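Local coordinates for protein D,D-dipeptidase/D,D-carboxypeptidase (Enterococcus faecalis, PDB 4MUQ) that probably acts as a zinc-dependent D,D-peptidase that cleaves the D-Ala-D-Ala ends of cell-wall precursors, the activity linked to vancomycin resistance, at residues Ile6-Glu11 with Tyr235-Asn240; Ile13-Leu18 with Leu27-Val32; Met180-Phe185 with Asn201-Glu206; Glu214-Pro219 with Thr225-Pro230. All coordinates share one frame; numbering follows the deposited sequence.

Interactions 1 and 4, with centres 8 Å apart, lie within the lobe built from the N-terminal strand and the C-terminal sheet, and pack the two-stranded sheet 3-9/224-230 on the four-stranded one. Within the small sheet, Ile6 N to Ile227 O (2.6 Å) and Leu8 O to Thr225 N (2.8 Å) pair strand 3-9 of interaction 1 with strand 224-230 of interaction 4. Interaction 3 joins helix 176-183 to the larger sheet, where Tyr203 N meets Ile215 O of interaction 4 at 2.7 Å. Interaction 2 is tied to interaction 1 through Gly239 N and Cys15 O, 2.8 Å apart. All four lie away from the zinc ion bound by His108, Asp115 and His168, and from the phosphinate inhibitor in the same site.

Interaction 1 of 4, residues Ile6-Glu11 with Tyr235-Asn240. With PE3 (3,6,9,12,15,18,21,24,27,30,33,36,39-tridecaoxahentetracontane-1,41-diol), chain I.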
# COMPACT_ATOMS: atom_id res chain seq x y z
N ILE A 6 -4.13 -5.99 23.83
CA ILE A 6 -4.98 -5.36 22.82
C ILE A 6 -6.02 -6.38 22.39
O ILE A 6 -5.69 -7.50 21.99
CB ILE A 6 -4.15 -4.93 21.60
CG1 ILE A 6 -2.93 -4.11 22.04
CG2 ILE A 6 -5.01 -4.16 20.60
CD1 ILE A 6 -3.28 -2.77 22.66
N GLU A 7 -7.28 -5.98 22.47
CA GLU A 7 -8.40 -6.84 22.14
C GLU A 7 -9.05 -6.36 20.84
O GLU A 7 -9.55 -5.24 20.78
CB GLU A 7 -9.40 -6.81 23.29
CG GLU A 7 -10.60 -7.70 23.14
CD GLU A 7 -11.48 -7.64 24.38
OE1 GLU A 7 -12.51 -6.94 24.34
OE2 GLU A 7 -11.12 -8.28 25.40
N LEU A 8 -9.04 -7.21 19.82
CA LEU A 8 -9.55 -6.81 18.51
C LEU A 8 -10.75 -7.63 18.05
O LEU A 8 -10.77 -8.85 18.20
CB LEU A 8 -8.44 -6.90 17.45
CG LEU A 8 -7.17 -6.09 17.71
CD1 LEU A 8 -6.15 -6.91 18.48
CD2 LEU A 8 -6.57 -5.61 16.43
N GLU A 9 -11.74 -6.96 17.47
CA GLU A 9 -12.86 -7.66 16.86
C GLU A 9 -12.42 -8.20 15.50
O GLU A 9 -11.52 -7.63 14.88
CB GLU A 9 -14.06 -6.72 16.68
CG GLU A 9 -14.58 -6.11 17.99
CD GLU A 9 -15.00 -7.16 19.00
OE1 GLU A 9 -15.45 -8.25 18.60
OE2 GLU A 9 -14.86 -6.89 20.22
N LYS A 10 -13.04 -9.29 15.06
CA LYS A 10 -12.63 -9.92 13.80
C LYS A 10 -12.68 -8.96 12.62
O LYS A 10 -11.85 -9.03 11.71
CB LYS A 10 -13.43 -11.19 13.51
CG LYS A 10 -13.04 -11.81 12.16
CD LYS A 10 -13.37 -13.28 12.05
CE LYS A 10 -12.69 -13.85 10.81
NZ LYS A 10 -13.13 -15.24 10.51
N GLU A 11 -13.65 -8.05 12.63
CA GLU A 11 -13.80 -7.14 11.49
C GLU A 11 -12.61 -6.18 11.33
O GLU A 11 -12.44 -5.59 10.27
CB GLU A 11 -15.13 -6.37 11.55
CG GLU A 11 -15.17 -5.23 12.55
CD GLU A 11 -15.86 -5.60 13.84
OE1 GLU A 11 -16.27 -6.78 13.99
OE2 GLU A 11 -16.00 -4.71 14.71
N TYR A 235 4.25 0.97 18.54
CA TYR A 235 3.79 -0.20 17.80
C TYR A 235 2.69 0.14 16.80
O TYR A 235 2.01 1.16 16.93
CB TYR A 235 3.27 -1.28 18.75
CG TYR A 235 1.94 -0.96 19.38
CD1 TYR A 235 0.76 -1.46 18.84
CD2 TYR A 235 1.86 -0.16 20.51
CE1 TYR A 235 -0.46 -1.17 19.41
CE2 TYR A 235 0.65 0.14 21.08
CZ TYR A 235 -0.51 -0.37 20.53
OH TYR A 235 -1.72 -0.08 21.11
N GLN A 236 2.53 -0.74 15.82
CA GLN A 236 1.45 -0.65 14.85
C GLN A 236 0.81 -2.01 14.71
O GLN A 236 1.47 -3.04 14.85
CB GLN A 236 1.98 -0.25 13.47
CG GLN A 236 2.57 1.14 13.38
CD GLN A 236 3.49 1.26 12.19
OE1 GLN A 236 4.58 0.68 12.16
NE2 GLN A 236 3.06 2.01 11.18
N ILE A 237 -0.49 -2.01 14.43
CA ILE A 237 -1.21 -3.23 14.09
C ILE A 237 -2.03 -3.00 12.83
O ILE A 237 -2.68 -1.96 12.69
CB ILE A 237 -2.15 -3.68 15.23
CG1 ILE A 237 -1.36 -3.87 16.53
CG2 ILE A 237 -2.88 -4.97 14.85
CD1 ILE A 237 -2.21 -4.21 17.74
N SER A 238 -1.99 -3.95 11.91
CA SER A 238 -2.84 -3.88 10.73
C SER A 238 -3.51 -5.22 10.50
O SER A 238 -2.93 -6.27 10.78
CB SER A 238 -2.01 -3.55 9.49
OG SER A 238 -2.84 -3.55 8.32
N GLY A 239 -4.73 -5.21 9.97
CA GLY A 239 -5.27 -6.41 9.38
C GLY A 239 -4.57 -6.72 8.06
O GLY A 239 -3.96 -5.82 7.43
N ASN A 240 -4.67 -7.96 7.60
CA ASN A 240 -4.15 -8.29 6.27
C ASN A 240 -5.24 -8.43 5.21
O ASN A 240 -4.96 -8.76 4.05
CB ASN A 240 -3.24 -9.52 6.29
CG ASN A 240 -3.96 -10.81 6.65
OD1 ASN A 240 -5.19 -10.86 6.78
ND2 ASN A 240 -3.19 -11.88 6.81
O43 PE3 I . 7.76 5.79 14.94
C42 PE3 I . 7.37 5.15 13.72
C41 PE3 I . 5.86 5.28 13.49
O40 PE3 I . 5.11 4.67 14.57
C39 PE3 I . 3.69 4.81 14.31
C38 PE3 I . 2.82 4.19 15.41
O37 PE3 I . 3.05 4.81 16.68
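Ile6 and Leu8 on one strand meet Tyr235 and Ile237 on the other entirely through side chains; no hydrogen bond crosses. The aliphatic part is a row of branch-to-branch contacts. Ile6 CG2 lies 4.0 Å from Ile237 CD1, the two side chains lying alongside one another and running opposite ways. One step along, Leu8 CD2 comes within 4.1 Å of Ile237 CG2. Ile237 therefore spends one branch on each partner, and Leu8 is buried further by Ile227 and Phe245.

The aromatic part is at the other end. With chi1 at 73°, CG of Tyr235 takes the crowded position between the backbone N and the carbonyl carbon. This carries the ring off the strand toward Ile6, beside Ile237, whose CG1 lies at its edge and in its plane. Ile6 CD1 approaches the phenol end obliquely, 3.5 Å from Tyr235 OH, while Ile229 adds apolar cover to both residues.

Polar groups work outside this apolar seam. Ser238 OG, pointing off the other face of its strand, donates to Gly239 O at 2.7 Å and also bonds Leu18 N, pinning the loop that follows the first strand. A polyethylene glycol molecule rests against Gln236, its C38 3.7 Å from Gln236 CG, and Gln236 OE1 bonds Trp250 NE1.

The axes of strands 6-9 and 235-239 are 10.7 Å apart, too far for backbone pairing, and run within 18° of parallel. Each strand pairs within its own sheet, Ile6 with Ile227 and Ser238 with Val246, and the interleaved apolar rows are those of two beta sheets packed face to face, as in a beta sandwich.

Interaction 2 of 4, residues Ile13-Leu18 with Leu27-Val32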
# COMPACT_ATOMS: atom_id res chain seq x y z
N ILE A 13 -9.68 -7.05 10.94
CA ILE A 13 -8.76 -7.59 9.93
C ILE A 13 -8.91 -6.87 8.58
O ILE A 13 -8.06 -7.01 7.71
CB ILE A 13 -8.88 -9.13 9.70
CG1 ILE A 13 -10.20 -9.51 9.04
CG2 ILE A 13 -8.68 -9.90 11.00
CD1 ILE A 13 -10.24 -10.97 8.61
N TYR A 14 -9.98 -6.10 8.43
CA TYR A 14 -10.28 -5.45 7.17
C TYR A 14 -9.87 -3.98 7.19
O TYR A 14 -10.23 -3.22 6.27
CB TYR A 14 -11.76 -5.65 6.82
CG TYR A 14 -12.17 -7.10 6.76
CD1 TYR A 14 -11.60 -7.97 5.83
CD2 TYR A 14 -13.11 -7.62 7.65
CE1 TYR A 14 -11.97 -9.31 5.78
CE2 TYR A 14 -13.48 -8.95 7.60
CZ TYR A 14 -12.92 -9.78 6.67
OH TYR A 14 -13.29 -11.11 6.63
N CYS A 15 -9.09 -3.59 8.19
CA CYS A 15 -8.52 -2.24 8.30
C CYS A 15 -7.00 -2.27 8.44
O CYS A 15 -6.46 -3.21 9.01
CB CYS A 15 -9.11 -1.52 9.52
SG CYS A 15 -10.91 -1.39 9.55
N GLY A 16 -6.32 -1.24 7.94
CA GLY A 16 -4.89 -1.09 8.20
C GLY A 16 -3.99 -0.89 6.98
O GLY A 16 -4.43 -1.04 5.83
N ASN A 17 -2.72 -0.59 7.25
CA ASN A 17 -1.75 -0.31 6.18
C ASN A 17 -1.40 -1.51 5.32
O ASN A 17 -0.89 -1.35 4.20
CB ASN A 17 -0.43 0.22 6.73
CG ASN A 17 -0.52 1.62 7.30
OD1 ASN A 17 -1.46 2.36 7.01
ND2 ASN A 17 0.48 2.00 8.09
N LEU A 18 -1.63 -2.71 5.85
CA LEU A 18 -1.17 -3.92 5.17
C LEU A 18 -2.29 -4.75 4.53
O LEU A 18 -2.09 -5.93 4.22
CB LEU A 18 -0.34 -4.79 6.11
CG LEU A 18 1.06 -4.23 6.40
CD1 LEU A 18 1.67 -4.86 7.64
CD2 LEU A 18 1.95 -4.50 5.19
N LEU A 27 -12.18 -5.14 -0.77
CA LEU A 27 -12.30 -4.17 0.31
C LEU A 27 -13.63 -4.42 1.00
O LEU A 27 -14.67 -4.56 0.34
CB LEU A 27 -12.26 -2.75 -0.27
CG LEU A 27 -12.15 -1.55 0.68
CD1 LEU A 27 -10.83 -1.55 1.43
CD2 LEU A 27 -12.30 -0.27 -0.11
N ARG A 28 -13.63 -4.52 2.33
CA ARG A 28 -14.86 -4.78 3.05
C ARG A 28 -15.31 -3.61 3.92
O ARG A 28 -16.48 -3.49 4.27
CB ARG A 28 -14.75 -6.06 3.88
CG ARG A 28 -14.49 -7.27 3.02
CD ARG A 28 -14.67 -8.55 3.78
NE ARG A 28 -14.27 -9.70 2.98
CZ ARG A 28 -15.06 -10.30 2.09
NH1 ARG A 28 -16.29 -9.84 1.88
NH2 ARG A 28 -14.62 -11.35 1.41
N ASP A 29 -14.36 -2.74 4.27
CA ASP A 29 -14.70 -1.50 4.95
C ASP A 29 -14.38 -0.33 4.03
O ASP A 29 -13.22 -0.09 3.69
CB ASP A 29 -13.93 -1.38 6.27
CG ASP A 29 -14.18 -0.05 6.97
OD1 ASP A 29 -15.20 0.07 7.69
OD2 ASP A 29 -13.35 0.87 6.80
N ASN A 30 -15.43 0.38 3.62
CA ASN A 30 -15.29 1.52 2.72
C ASN A 30 -14.99 2.80 3.47
O ASN A 30 -14.62 3.82 2.88
CB ASN A 30 -16.56 1.69 1.88
CG ASN A 30 -17.83 1.73 2.73
OD1 ASN A 30 -17.79 2.01 3.93
ND2 ASN A 30 -18.97 1.45 2.10
N ASN A 31 -15.14 2.73 4.79
CA ASN A 31 -15.13 3.91 5.64
C ASN A 31 -13.74 4.49 5.89
O ASN A 31 -13.35 4.70 7.04
CB ASN A 31 -15.82 3.60 6.97
CG ASN A 31 -16.25 4.84 7.72
OD1 ASN A 31 -16.39 5.91 7.13
ND2 ASN A 31 -16.47 4.70 9.02
N VAL A 32 -13.01 4.73 4.81
CA VAL A 32 -11.72 5.41 4.90
C VAL A 32 -11.95 6.81 5.43
O VAL A 32 -12.82 7.53 4.95
CB VAL A 32 -11.06 5.57 3.51
CG1 VAL A 32 -9.68 6.20 3.65
CG2 VAL A 32 -10.95 4.24 2.82
O HOH W 1 -11.17 -4.27 3.66
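Arg28 lays its aliphatic chain over one face of the Tyr14 ring. CB starts above the inner end of the ring, 4.0 Å from Tyr14 CG. The chain then runs extended (chi2 -168°), which carries it outward over the phenol instead of away from it: CG passes 4.1 Å from Tyr14 CD1, and CD settles 3.6 Å from the ring centroid and 19° off the ring normal. That is a CH-pi contact, made by the methylene next to the charged group, where the C-H bonds are probably somewhat polarised. NE continues past the rim at 3.6 Å from Tyr14 CE1. The guanidinium plane stands 70° from the ring, so it does not stack on it.

Both segments belong to the long irregular connection between strands 3-9 and 35-39, and the contact brings two parts of it together at the protein surface. Behind the phenol, Ile13 CG1 sits 3.4 Å above the centre of the opposite face, so the ring is held between two aliphatic groups. At the backbone a single water bridges the segments, donating to Tyr14 O at 3.0 Å and accepting from Arg28 N at 2.8 Å. Asp29 turns its CB toward Tyr14 O, and its OD2 stays 4.3 Å from Cys15 SG, a loose contact at the margin.

Interaction 3 of 4, residues Met180-Phe185 with Asn201-Glu206; sequences MQENGF and NKYLFE
Glu182, on the last turn of helix 176-183, reaches across to Phe205 and Tyr203 on the edge strand 203-205 of the C-terminal sheet. The helix closes with a Schellman motif. Phe185 N bonds back to Met180 O at 2.8 Å, and Gly184 N to Gln181 O at 3.3 Å, with Gly184 taking the positive phi (64°) that the motif needs. The turn folds Phe185 back so that Asn183 CB sits 3.3 Å above the centre of its ring.

The firmer side of the contact is at Phe205. Its CG stands anti to the backbone N (chi1 -179°), which sends the ring from the strand toward the helix. There it is buried against Lys178, Ile179 and Pro175, and its ring meets that of Tyr174. The extended Glu182 chain brings OE2 to 3.9 Å from Phe205 CE1. Carboxylate and ring planes are only 14° apart, yet the oxygen approaches obliquely.

At Tyr203 the ring itself packs on Ile179 and edge-to-face on Tyr197, while the backbone pairs with Ile215. The looseness concerns its hydroxyl end, which faces Glu182: Glu182 OE1 and Tyr203 OH are 4.4 Å apart, and no hydrogen bond joins the two segments directly. Between helix and strand the polar ends are joined by solvent: Asn183 ND2, which also bonds Ile179 O, donates to a water at 2.8 Å. That same water lies in the plane of the Tyr203 ring, at its edge, 2.7 Å from Tyr203 OH.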
# COMPACT_ATOMS: atom_id res chain seq x y z
N MET A 180 10.03 -6.07 1.59
CA MET A 180 9.54 -6.51 0.28
C MET A 180 10.57 -6.25 -0.81
O MET A 180 10.79 -7.10 -1.68
CB MET A 180 8.22 -5.83 -0.05
CG MET A 180 7.09 -6.30 0.86
SD MET A 180 5.61 -5.31 0.70
CE MET A 180 5.24 -5.51 -1.04
N GLN A 181 11.22 -5.09 -0.74
CA GLN A 181 12.25 -4.74 -1.72
C GLN A 181 13.42 -5.71 -1.64
O GLN A 181 13.88 -6.21 -2.66
CB GLN A 181 12.74 -3.31 -1.50
CG GLN A 181 13.85 -2.90 -2.48
CD GLN A 181 14.60 -1.66 -2.04
OE1 GLN A 181 15.08 -1.57 -0.91
NE2 GLN A 181 14.70 -0.68 -2.94
N GLU A 182 13.89 -5.99 -0.42
CA GLU A 182 15.03 -6.88 -0.21
C GLU A 182 14.77 -8.29 -0.75
O GLU A 182 15.68 -8.96 -1.23
CB GLU A 182 15.39 -6.96 1.27
CG GLU A 182 15.92 -5.67 1.88
CD GLU A 182 15.99 -5.72 3.40
OE1 GLU A 182 15.54 -6.73 3.98
OE2 GLU A 182 16.47 -4.74 4.01
N ASN A 183 13.52 -8.74 -0.65
CA ASN A 183 13.17 -10.10 -1.05
C ASN A 183 12.55 -10.22 -2.45
O ASN A 183 12.27 -11.33 -2.91
CB ASN A 183 12.21 -10.71 -0.04
CG ASN A 183 12.90 -11.10 1.24
OD1 ASN A 183 13.55 -12.14 1.31
ND2 ASN A 183 12.78 -10.26 2.26
N GLY A 184 12.36 -9.08 -3.11
CA GLY A 184 11.67 -9.02 -4.39
C GLY A 184 10.21 -9.46 -4.33
O GLY A 184 9.72 -10.11 -5.25
N PHE A 185 9.52 -9.10 -3.24
CA PHE A 185 8.16 -9.57 -3.00
C PHE A 185 7.10 -8.63 -3.53
O PHE A 185 7.18 -7.42 -3.31
CB PHE A 185 7.90 -9.67 -1.50
CG PHE A 185 8.52 -10.86 -0.82
CD1 PHE A 185 8.89 -11.99 -1.53
CD2 PHE A 185 8.72 -10.83 0.56
CE1 PHE A 185 9.45 -13.09 -0.87
CE2 PHE A 185 9.28 -11.91 1.22
CZ PHE A 185 9.64 -13.04 0.51
N ASN A 201 8.08 -16.68 17.26
CA ASN A 201 9.22 -16.59 16.34
C ASN A 201 9.08 -15.36 15.45
O ASN A 201 8.83 -15.45 14.25
CB ASN A 201 9.43 -17.89 15.54
CG ASN A 201 8.30 -18.17 14.55
OD1 ASN A 201 7.12 -18.11 14.89
ND2 ASN A 201 8.68 -18.48 13.31
N LYS A 202 9.24 -14.20 16.07
CA LYS A 202 9.08 -12.92 15.38
C LYS A 202 10.13 -12.71 14.30
O LYS A 202 11.23 -13.26 14.37
CB LYS A 202 9.16 -11.78 16.39
CG LYS A 202 8.12 -11.82 17.49
CD LYS A 202 8.21 -10.58 18.38
CE LYS A 202 7.17 -10.60 19.49
NZ LYS A 202 7.71 -11.18 20.75
N TYR A 203 9.77 -11.92 13.30
CA TYR A 203 10.72 -11.48 12.28
C TYR A 203 11.50 -10.29 12.83
O TYR A 203 10.92 -9.37 13.41
CB TYR A 203 10.00 -11.08 10.99
CG TYR A 203 10.93 -10.64 9.88
CD1 TYR A 203 11.47 -11.56 8.99
CD2 TYR A 203 11.30 -9.31 9.74
CE1 TYR A 203 12.33 -11.17 7.98
CE2 TYR A 203 12.18 -8.90 8.74
CZ TYR A 203 12.67 -9.84 7.86
OH TYR A 203 13.54 -9.44 6.86
N LEU A 204 12.82 -10.29 12.64
CA LEU A 204 13.66 -9.20 13.11
C LEU A 204 14.15 -8.33 11.95
O LEU A 204 14.84 -8.82 11.05
CB LEU A 204 14.86 -9.73 13.90
CG LEU A 204 15.85 -8.66 14.34
CD1 LEU A 204 15.19 -7.68 15.28
CD2 LEU A 204 17.07 -9.29 15.01
N PHE A 205 13.81 -7.05 11.98
CA PHE A 205 14.33 -6.08 11.02
C PHE A 205 15.30 -5.14 11.72
O PHE A 205 14.94 -4.47 12.69
CB PHE A 205 13.19 -5.29 10.35
CG PHE A 205 13.66 -4.28 9.32
CD1 PHE A 205 13.77 -4.64 7.99
CD2 PHE A 205 14.00 -2.99 9.70
CE1 PHE A 205 14.21 -3.72 7.04
CE2 PHE A 205 14.44 -2.06 8.76
CZ PHE A 205 14.55 -2.44 7.43
N GLU A 206 16.54 -5.11 11.25
CA GLU A 206 17.53 -4.24 11.85
C GLU A 206 18.48 -3.66 10.82
O GLU A 206 18.93 -4.35 9.90
CB GLU A 206 18.31 -4.99 12.94
CG GLU A 206 19.13 -6.16 12.42
CD GLU A 206 19.77 -6.96 13.53
OE1 GLU A 206 19.80 -6.48 14.69
OE2 GLU A 206 20.22 -8.09 13.25
O HOH W 2 14.15 -10.82 4.68

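Interaction 4 of 4, residues Glu214-Pro219 with Thr225-Pro230; sequences EIYYVP and TLIKIP
Val218 pushes its CG1 between Thr225 and Ile227 of the facing strand. The apolar contacts come first: Val218 CG1 is 3.7 Å from Thr225 CG2 and 4.1 Å from Ile227 CG1. Thr225 turns its methyl into the contact and its hydroxyl to Lys221 N. Further along, Tyr216 and Ile227 overlap flank to flank, each reaching toward the other's strand. With chi1 at 62° the phenol leans toward the facing strand, and its OH comes to 3.9 Å from Ile227 CG2 and 4.1 Å from Ile229 CD1. Lys202 makes a cation-pi contact with the same ring.

Among the polar contacts, Tyr216 OH lies 3.3 Å from Lys228 O. A water donates to Lys228 O at 2.6 Å; it also sits beside Tyr216 OH, but too close for that link to be trusted. Lys228 itself points away, and NZ forms a salt bridge with Glu199.

The strand axes are 8.3 Å apart at 154°, nearly antiparallel, yet no backbone bonds join them as in a hairpin: Val218 pairs with Phe245, and Thr225 with Leu8. Consecutive strands that enter different sheets and meet through their side chains form a beta arch, here linking the four-stranded sheet to the two-stranded sheet 3-9/224-230.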
# COMPACT_ATOMS: atom_id res chain seq x y z
N GLU A 214 10.58 -5.51 15.29
CA GLU A 214 10.09 -6.87 15.19
C GLU A 214 8.71 -6.89 14.57
O GLU A 214 7.90 -5.99 14.81
CB GLU A 214 10.05 -7.55 16.55
CG GLU A 214 11.42 -7.87 17.12
CD GLU A 214 11.34 -8.72 18.36
OE1 GLU A 214 10.90 -8.20 19.41
OE2 GLU A 214 11.72 -9.91 18.29
N ILE A 215 8.45 -7.91 13.75
CA ILE A 215 7.18 -8.05 13.06
C ILE A 215 6.68 -9.48 13.22
O ILE A 215 7.46 -10.43 13.13
CB ILE A 215 7.34 -7.76 11.57
CG1 ILE A 215 7.91 -6.36 11.36
CG2 ILE A 215 6.01 -7.86 10.84
CD1 ILE A 215 8.33 -6.09 9.94
N TYR A 216 5.39 -9.63 13.48
CA TYR A 216 4.81 -10.97 13.58
C TYR A 216 3.34 -11.00 13.19
O TYR A 216 2.65 -9.97 13.20
CB TYR A 216 5.05 -11.60 14.96
CG TYR A 216 4.44 -10.88 16.14
CD1 TYR A 216 3.24 -11.30 16.70
CD2 TYR A 216 5.08 -9.79 16.72
CE1 TYR A 216 2.69 -10.66 17.78
CE2 TYR A 216 4.54 -9.13 17.81
CZ TYR A 216 3.34 -9.57 18.33
OH TYR A 216 2.79 -8.92 19.42
N TYR A 217 2.88 -12.20 12.84
CA TYR A 217 1.51 -12.43 12.44
C TYR A 217 0.72 -13.04 13.58
O TYR A 217 1.24 -13.86 14.34
CB TYR A 217 1.49 -13.37 11.23
CG TYR A 217 0.12 -13.87 10.85
CD1 TYR A 217 -0.76 -13.06 10.13
CD2 TYR A 217 -0.29 -15.15 11.19
CE1 TYR A 217 -2.00 -13.52 9.78
CE2 TYR A 217 -1.54 -15.61 10.83
CZ TYR A 217 -2.39 -14.79 10.13
OH TYR A 217 -3.63 -15.26 9.77
N VAL A 218 -0.54 -12.62 13.71
CA VAL A 218 -1.47 -13.17 14.69
C VAL A 218 -2.75 -13.55 13.96
O VAL A 218 -3.42 -12.69 13.40
CB VAL A 218 -1.81 -12.13 15.78
CG1 VAL A 218 -2.81 -12.72 16.78
CG2 VAL A 218 -0.55 -11.67 16.50
N PRO A 219 -3.09 -14.84 13.93
CA PRO A 219 -4.34 -15.23 13.27
C PRO A 219 -5.58 -14.71 14.00
O PRO A 219 -5.61 -14.70 15.24
CB PRO A 219 -4.31 -16.76 13.34
CG PRO A 219 -3.48 -17.06 14.56
CD PRO A 219 -2.42 -15.99 14.57
N THR A 225 -9.72 -11.27 19.20
CA THR A 225 -8.34 -11.70 19.11
C THR A 225 -7.55 -10.93 20.16
O THR A 225 -7.70 -9.71 20.28
CB THR A 225 -7.78 -11.43 17.70
OG1 THR A 225 -8.53 -12.19 16.75
CG2 THR A 225 -6.31 -11.83 17.61
N LEU A 226 -6.72 -11.64 20.92
CA LEU A 226 -5.93 -10.99 21.96
C LEU A 226 -4.46 -10.91 21.57
O LEU A 226 -3.84 -11.91 21.20
CB LEU A 226 -6.09 -11.73 23.28
CG LEU A 226 -7.55 -11.83 23.73
CD1 LEU A 226 -7.65 -12.75 24.94
CD2 LEU A 226 -8.08 -10.46 24.06
N ILE A 227 -3.92 -9.70 21.64
CA ILE A 227 -2.53 -9.43 21.29
C ILE A 227 -1.89 -8.74 22.48
O ILE A 227 -2.51 -7.89 23.12
CB ILE A 227 -2.45 -8.51 20.05
CG1 ILE A 227 -3.02 -9.22 18.82
CG2 ILE A 227 -1.02 -8.08 19.79
CD1 ILE A 227 -2.99 -8.39 17.56
N LYS A 228 -0.66 -9.11 22.82
CA LYS A 228 0.05 -8.39 23.87
C LYS A 228 1.23 -7.58 23.35
O LYS A 228 1.98 -8.01 22.47
CB LYS A 228 0.43 -9.30 25.04
CG LYS A 228 1.36 -10.43 24.70
CD LYS A 228 1.84 -11.09 25.97
CE LYS A 228 2.96 -12.06 25.69
NZ LYS A 228 4.10 -11.42 24.97
N ILE A 229 1.38 -6.38 23.91
CA ILE A 229 2.33 -5.38 23.43
C ILE A 229 3.06 -4.81 24.63
O ILE A 229 2.46 -4.63 25.69
CB ILE A 229 1.58 -4.22 22.75
CG1 ILE A 229 0.64 -4.73 21.66
CG2 ILE A 229 2.54 -3.19 22.19
CD1 ILE A 229 1.34 -5.22 20.41
N PRO A 230 4.37 -4.54 24.49
CA PRO A 230 5.04 -3.82 25.57
C PRO A 230 4.53 -2.38 25.66
O PRO A 230 4.34 -1.72 24.64
CB PRO A 230 6.51 -3.82 25.13
CG PRO A 230 6.63 -4.99 24.20
CD PRO A 230 5.31 -5.06 23.49
O HOH W 3 4.24 -8.50 21.33